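Local coordinates for protein CDP-4-keto-6-deoxy-D-glucose-3-dehydrase (Yersinia pseudotuberculosis, PDB 3BB8) that probably catalyses the vitamin B6-dependent C-3 dehydration of CDP-4-keto-6-deoxy-D-glucose, a sugar-nucleotide step in lipopolysaccharide biosynthesis, at residues P218-T223 with S343-P348. The protein carries 1 engineered substitution. Residues are numbered along the deposited sequence; the frame is centred on the assembly and turned at random.
Sequences PAKHIT and SWFGFP. Engineered in segment 218-223: Lys220 (natural residue His). With PLP (pyridoxal-5'-phosphate), chain C.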
loop_
_atom_site.group_PDB
_atom_site.type_symbol
_atom_site.label_atom_id
_atom_site.label_comp_id
_atom_site.label_asym_id
_atom_site.label_seq_id
_atom_site.Cartn_x
_atom_site.Cartn_y
_atom_site.Cartn_z
ATOM N N PRO A 218 -11.580 -7.751 4.302
ATOM C CA PRO A 218 -12.496 -8.794 4.795
ATOM C C PRO A 218 -14.000 -8.622 4.558
ATOM O O PRO A 218 -14.731 -9.606 4.443
ATOM C CB PRO A 218 -12.144 -8.889 6.277
ATOM C CG PRO A 218 -10.643 -8.585 6.265
ATOM C CD PRO A 218 -10.594 -7.383 5.333
ATOM N N ALA A 219 -14.460 -7.383 4.473
ATOM C CA ALA A 219 -15.877 -7.125 4.270
ATOM C C ALA A 219 -16.323 -7.358 2.831
ATOM O O ALA A 219 -17.522 -7.476 2.559
ATOM C CB ALA A 219 -16.202 -5.685 4.692
ATOM N N LYS A 220 -15.365 -7.444 1.913
ATOM C CA LYS A 220 -15.699 -7.610 0.503
ATOM C C LYS A 220 -15.960 -9.062 0.023
ATOM O O LYS A 220 -15.839 -10.018 0.787
ATOM C CB LYS A 220 -14.624 -6.890 -0.340
ATOM C CG LYS A 220 -14.901 -5.352 -0.584
ATOM C CD LYS A 220 -14.608 -4.377 0.600
ATOM C CE LYS A 220 -15.292 -2.986 0.377
ATOM N NZ LYS A 220 -14.838 -1.689 1.103
ATOM N N HIS A 221 -16.345 -9.224 -1.240
ATOM C CA HIS A 221 -16.652 -10.550 -1.784
ATOM C C HIS A 221 -15.651 -11.653 -1.441
ATOM O O HIS A 221 -16.046 -12.717 -0.962
ATOM C CB HIS A 221 -16.860 -10.439 -3.284
ATOM C CG HIS A 221 -18.067 -9.632 -3.648
ATOM N ND1 HIS A 221 -19.329 -10.178 -3.733
ATOM C CD2 HIS A 221 -18.211 -8.310 -3.906
ATOM C CE1 HIS A 221 -20.198 -9.228 -4.029
ATOM N NE2 HIS A 221 -19.545 -8.084 -4.139
ATOM N N ILE A 222 -14.365 -11.415 -1.692
ATOM C CA ILE A 222 -13.330 -12.387 -1.335
ATOM C C ILE A 222 -12.264 -11.576 -0.622
ATOM O O ILE A 222 -12.177 -10.369 -0.827
ATOM C CB ILE A 222 -12.718 -13.103 -2.573
ATOM C CG1 ILE A 222 -12.013 -12.097 -3.489
ATOM C CG2 ILE A 222 -13.803 -13.866 -3.304
ATOM C CD1 ILE A 222 -11.342 -12.731 -4.701
ATOM N N THR A 223 -11.442 -12.221 0.199
ATOM C CA THR A 223 -10.442 -11.465 0.941
ATOM C C THR A 223 -8.990 -11.967 0.951
ATOM O O THR A 223 -8.707 -13.142 0.699
ATOM C CB THR A 223 -10.893 -11.331 2.400
ATOM O OG1 THR A 223 -9.993 -10.476 3.119
ATOM C CG2 THR A 223 -10.909 -12.703 3.055
ATOM N N SER A 343 -24.428 -8.409 -8.060
ATOM C CA SER A 343 -23.894 -9.223 -6.976
ATOM C C SER A 343 -23.851 -8.439 -5.668
ATOM O O SER A 343 -22.827 -7.855 -5.316
ATOM C CB SER A 343 -22.495 -9.734 -7.328
ATOM O OG SER A 343 -21.969 -10.538 -6.286
ATOM N N TRP A 344 -24.971 -8.431 -4.952
ATOM C CA TRP A 344 -25.108 -7.614 -3.753
ATOM C C TRP A 344 -23.997 -7.746 -2.727
ATOM O O TRP A 344 -23.578 -8.850 -2.367
ATOM C CB TRP A 344 -26.471 -7.858 -3.084
ATOM C CG TRP A 344 -27.617 -7.492 -3.977
ATOM C CD1 TRP A 344 -28.348 -8.338 -4.760
ATOM C CD2 TRP A 344 -28.090 -6.170 -4.264
ATOM N NE1 TRP A 344 -29.246 -7.624 -5.523
ATOM C CE2 TRP A 344 -29.106 -6.291 -5.240
ATOM C CE3 TRP A 344 -27.750 -4.896 -3.796
ATOM C CZ2 TRP A 344 -29.788 -5.181 -5.759
ATOM C CZ3 TRP A 344 -28.430 -3.788 -4.314
ATOM C CH2 TRP A 344 -29.437 -3.941 -5.286
ATOM N N PHE A 345 -23.524 -6.583 -2.279
ATOM C CA PHE A 345 -22.468 -6.469 -1.279
ATOM C C PHE A 345 -23.148 -6.395 0.078
ATOM O O PHE A 345 -22.690 -6.985 1.062
ATOM C CB PHE A 345 -21.651 -5.193 -1.539
ATOM C CG PHE A 345 -20.629 -4.886 -0.475
ATOM C CD1 PHE A 345 -20.954 -4.088 0.615
ATOM C CD2 PHE A 345 -19.335 -5.389 -0.569
ATOM C CE1 PHE A 345 -20.007 -3.793 1.595
ATOM C CE2 PHE A 345 -18.382 -5.101 0.408
ATOM C CZ PHE A 345 -18.720 -4.300 1.491
ATOM N N GLY A 346 -24.250 -5.654 0.105
ATOM C CA GLY A 346 -25.031 -5.487 1.318
ATOM C C GLY A 346 -26.467 -5.196 0.932
ATOM O O GLY A 346 -26.779 -5.087 -0.256
ATOM N N PHE A 347 -27.336 -5.057 1.928
ATOM C CA PHE A 347 -28.761 -4.789 1.700
ATOM C C PHE A 347 -29.107 -3.366 2.158
ATOM O O PHE A 347 -29.310 -3.131 3.346
ATOM C CB PHE A 347 -29.589 -5.802 2.492
ATOM C CG PHE A 347 -31.032 -5.871 2.082
ATOM C CD1 PHE A 347 -31.415 -6.593 0.954
ATOM C CD2 PHE A 347 -32.011 -5.234 2.840
ATOM C CE1 PHE A 347 -32.756 -6.687 0.586
ATOM C CE2 PHE A 347 -33.356 -5.318 2.485
ATOM C CZ PHE A 347 -33.733 -6.047 1.357
ATOM N N PRO A 348 -29.178 -2.404 1.222
ATOM C CA PRO A 348 -29.496 -1.005 1.543
ATOM C C PRO A 348 -30.987 -0.708 1.778
ATOM O O PRO A 348 -31.847 -1.063 0.969
ATOM C CB PRO A 348 -28.947 -0.250 0.338
ATOM C CG PRO A 348 -29.263 -1.199 -0.792
ATOM C CD PRO A 348 -28.857 -2.550 -0.211
HETATM N N1 PLP C . -14.458 1.870 -2.875
HETATM C C2 PLP C . -15.562 1.253 -2.310
HETATM C C2A PLP C . -16.930 1.579 -2.893
HETATM C C3 PLP C . -15.388 0.346 -1.221
HETATM O O3 PLP C . -16.436 -0.274 -0.638
HETATM C C4 PLP C . -14.049 0.067 -0.711
HETATM C C4A PLP C . -13.912 -0.961 0.465
HETATM C C5 PLP C . -12.950 0.747 -1.332
HETATM C C6 PLP C . -13.205 1.654 -2.432
HETATM C C5A PLP C . -11.499 0.622 -0.979
HETATM O O4P PLP C . -11.129 -0.618 -0.571
HETATM P P PLP C . -10.146 -0.940 0.659
HETATM O O1P PLP C . -9.649 -2.352 0.426
HETATM O O2P PLP C . -11.092 -0.848 1.994
HETATM O O3P PLP C . -9.015 0.094 0.714
#
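Phe345 meets the loop 218-223 with the CE2 and CZ atoms of its ring, and most of the dense packing gathers there. Its CG lies anti to the backbone N (chi1 173°), which sets CG beside the carbonyl carbon. CE2 comes 3.3 Å from the carbonyl O of Ala219, an oblique approach, and 3.6 Å from CG of Lys220, which sits at the ring edge near its plane. Trp410 meets the same phenyl ring at an inclined angle.

The chain of engineered Lys220 bends at CD (chi2 77°) and its CE still lies 3.8 Å from Phe345 CZ; its NZ is joined to C4A of the cofactor at 1.3 Å, consistent with a Schiff base. Asp194, whose OD2 hydrogen-bonds the cofactor, also touches the side chains of Lys220 and Phe345.

Beside this, the His221 ring leads with CE1, which lies 3.2 Å from Ser343 O in the ring plane and equally near Ser343 OG. These are carbon–oxygen approaches; two of the polar atoms bond elsewhere, His221 NE2 weakly to Asp194 O and Ser343 OG weakly to Leu196 O. Arg313 of helix 293-323 binds the carbonyls of Trp344 and Phe345, tying the turn ahead of strand 347-351 to that helix.

Packing is looser at the CB of Ala219, the one partly exposed residue of the interface, which stays 4.3 Å from Phe345 CZ. Thus, in this aspartate aminotransferase fold, apolar and carbon–oxygen contacts join the two loops, with the phenyl edge against the alkyl part of the lysine whose NZ carries the cofactor.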